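Local coordinates for telomerase reverse transcriptase (Takifugu rubripes, PDB 4LMO), which serves as the catalytic subunit of telomerase, a reverse transcriptase that extends chromosome ends, and is represented here by its RNA-binding domain, at residues L14-M20 against L216-F221. Sequence-based numbering, arbitrary orientation.
Sequences LYGGRGM and LVRACF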
loop_
_atom_site.group_PDB
_atom_site.type_symbol
_atom_site.label_atom_id
_atom_site.label_comp_id
_atom_site.label_asym_id
_atom_site.label_seq_id
_atom_site.Cartn_x
_atom_site.Cartn_y
_atom_site.Cartn_z
ATOM N N LEU A 14 6.625 13.060 2.421
ATOM C CA LEU A 14 5.843 14.021 3.199
ATOM C C LEU A 14 4.419 14.210 2.686
ATOM O O LEU A 14 3.475 14.233 3.475
ATOM C CB LEU A 14 6.538 15.384 3.236
ATOM C CG LEU A 14 7.766 15.612 4.114
ATOM C CD1 LEU A 14 8.281 17.026 3.893
ATOM C CD2 LEU A 14 7.449 15.379 5.584
ATOM N N TYR A 15 4.271 14.346 1.370
ATOM C CA TYR A 15 3.010 14.800 0.785
ATOM C C TYR A 15 2.404 13.876 -0.273
ATOM O O TYR A 15 1.247 14.062 -0.663
ATOM C CB TYR A 15 3.168 16.226 0.232
ATOM C CG TYR A 15 3.530 17.238 1.297
ATOM C CD1 TYR A 15 2.588 17.651 2.238
ATOM C CD2 TYR A 15 4.816 17.773 1.375
ATOM C CE1 TYR A 15 2.913 18.567 3.222
ATOM C CE2 TYR A 15 5.150 18.692 2.358
ATOM C CZ TYR A 15 4.194 19.086 3.277
ATOM O OH TYR A 15 4.518 19.996 4.253
ATOM N N GLY A 16 3.180 12.898 -0.738
ATOM C CA GLY A 16 2.706 11.943 -1.738
ATOM C C GLY A 16 2.553 12.533 -3.126
ATOM O O GLY A 16 2.888 13.696 -3.361
ATOM N N GLY A 17 2.046 11.716 -4.047
ATOM C CA GLY A 17 1.769 12.138 -5.417
ATOM C C GLY A 17 3.007 12.323 -6.275
ATOM O O GLY A 17 3.057 13.231 -7.103
ATOM N N ARG A 18 4.000 11.458 -6.081
ATOM C CA ARG A 18 5.265 11.532 -6.822
ATOM C C ARG A 18 5.685 10.178 -7.398
ATOM O O ARG A 18 6.829 10.008 -7.818
ATOM C CB ARG A 18 6.394 12.075 -5.930
ATOM C CG ARG A 18 6.104 13.395 -5.226
ATOM C CD ARG A 18 6.334 14.602 -6.120
ATOM N NE ARG A 18 6.147 15.844 -5.372
ATOM C CZ ARG A 18 6.352 17.067 -5.856
ATOM N NH1 ARG A 18 6.762 17.245 -7.107
ATOM N NH2 ARG A 18 6.145 18.119 -5.077
ATOM N N GLY A 19 4.768 9.217 -7.410
ATOM C CA GLY A 19 5.066 7.894 -7.945
ATOM C C GLY A 19 5.665 6.930 -6.939
ATOM O O GLY A 19 5.791 7.240 -5.753
ATOM N N MET A 20 6.066 5.764 -7.441
ATOM C CA MET A 20 6.427 4.616 -6.611
ATOM C C MET A 20 7.771 4.699 -5.884
ATOM O O MET A 20 8.045 3.882 -5.003
ATOM C CB MET A 20 6.360 3.333 -7.445
ATOM C CG MET A 20 4.947 2.920 -7.823
ATOM S SD MET A 20 3.927 2.559 -6.382
ATOM C CE MET A 20 4.564 0.952 -5.919
ATOM N N LEU A 216 -0.040 2.820 -1.911
ATOM C CA LEU A 216 -0.180 2.843 -3.364
ATOM C C LEU A 216 -1.001 4.037 -3.835
ATOM O O LEU A 216 -0.635 4.710 -4.800
ATOM C CB LEU A 216 -0.812 1.540 -3.856
ATOM C CG LEU A 216 -0.024 0.258 -3.570
ATOM C CD1 LEU A 216 -0.877 -0.969 -3.848
ATOM C CD2 LEU A 216 1.266 0.218 -4.375
ATOM N N VAL A 217 -2.108 4.292 -3.142
ATOM C CA VAL A 217 -2.978 5.419 -3.444
ATOM C C VAL A 217 -2.220 6.740 -3.261
ATOM O O VAL A 217 -2.261 7.606 -4.139
ATOM C CB VAL A 217 -4.274 5.376 -2.598
ATOM C CG1 VAL A 217 -5.163 6.576 -2.891
ATOM C CG2 VAL A 217 -5.041 4.089 -2.861
ATOM N N ARG A 218 -1.513 6.871 -2.135
ATOM C CA ARG A 218 -0.692 8.056 -1.845
ATOM C C ARG A 218 0.377 8.327 -2.903
ATOM O O ARG A 218 0.585 9.475 -3.296
ATOM C CB ARG A 218 -0.025 7.937 -0.470
ATOM C CG ARG A 218 -0.794 8.596 0.665
ATOM C CD ARG A 218 -0.050 8.528 1.995
ATOM N NE ARG A 218 1.341 8.982 1.897
ATOM C CZ ARG A 218 1.743 10.251 1.968
ATOM N NH1 ARG A 218 0.867 11.234 2.135
ATOM N NH2 ARG A 218 3.033 10.540 1.865
ATOM N N ALA A 219 1.048 7.271 -3.356
ATOM C CA ALA A 219 2.146 7.403 -4.309
ATOM C C ALA A 219 1.678 7.679 -5.741
ATOM O O ALA A 219 2.155 8.619 -6.384
ATOM C CB ALA A 219 3.036 6.170 -4.261
ATOM N N CYS A 220 0.732 6.872 -6.224
ATOM C CA CYS A 220 0.342 6.869 -7.637
ATOM C C CYS A 220 -0.712 7.905 -8.017
ATOM O O CYS A 220 -0.898 8.197 -9.197
ATOM C CB CYS A 220 -0.148 5.478 -8.043
ATOM S SG CYS A 220 1.059 4.172 -7.749
ATOM N N PHE A 221 -1.402 8.450 -7.021
ATOM C CA PHE A 221 -2.494 9.378 -7.275
ATOM C C PHE A 221 -2.367 10.647 -6.444
ATOM O O PHE A 221 -1.608 10.694 -5.473
ATOM C CB PHE A 221 -3.843 8.709 -6.977
ATOM C CG PHE A 221 -4.124 7.497 -7.819
ATOM C CD1 PHE A 221 -4.759 7.620 -9.050
ATOM C CD2 PHE A 221 -3.763 6.227 -7.377
ATOM C CE1 PHE A 221 -5.020 6.501 -9.830
ATOM C CE2 PHE A 221 -4.020 5.105 -8.150
ATOM C CZ PHE A 221 -4.652 5.241 -9.378
#
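The Arg218 guanidinium lies against the end of helix 6-15, with Gly16 CA over one of its faces and the carbonyl carbon of Leu14 at its edge, near its plane. Arg218 NH2 comes 3.5 Å from Gly16 N; a bend at chi3 (50°) turns the group onto this backbone. Two amides of the glycine-rich turn then reach carbonyls in the last turn of helix 191-220. Gly17 N donates to Arg218 O at 2.8 Å (N-H...O 149°), and Gly19 N to Ala219 O at 2.9 Å (146°). Gly16 has positive phi, and a CB placed there would come about 2.9 Å from Arg218 O, consistent with glycine at this position. Ala219 CB packs 3.3 Å from Gly19 O. Bent at chi2 and chi3, Met20 sets SD 3.6 Å from Cys220 SG and CE 3.7 Å from Leu216 CD2. With an alanine here in place of Met20, CG, SD and CE are gone, which is likely to leave Cys220 SG and Leu216 CD2 without this cover and open a gap beside Tyr88. Within the telomerase RNA-binding domain, this glycine-rich turn joins the end of the RNA-binding TFLY motif, Leu14 and Tyr15, to the C-terminal end of helix 191-220.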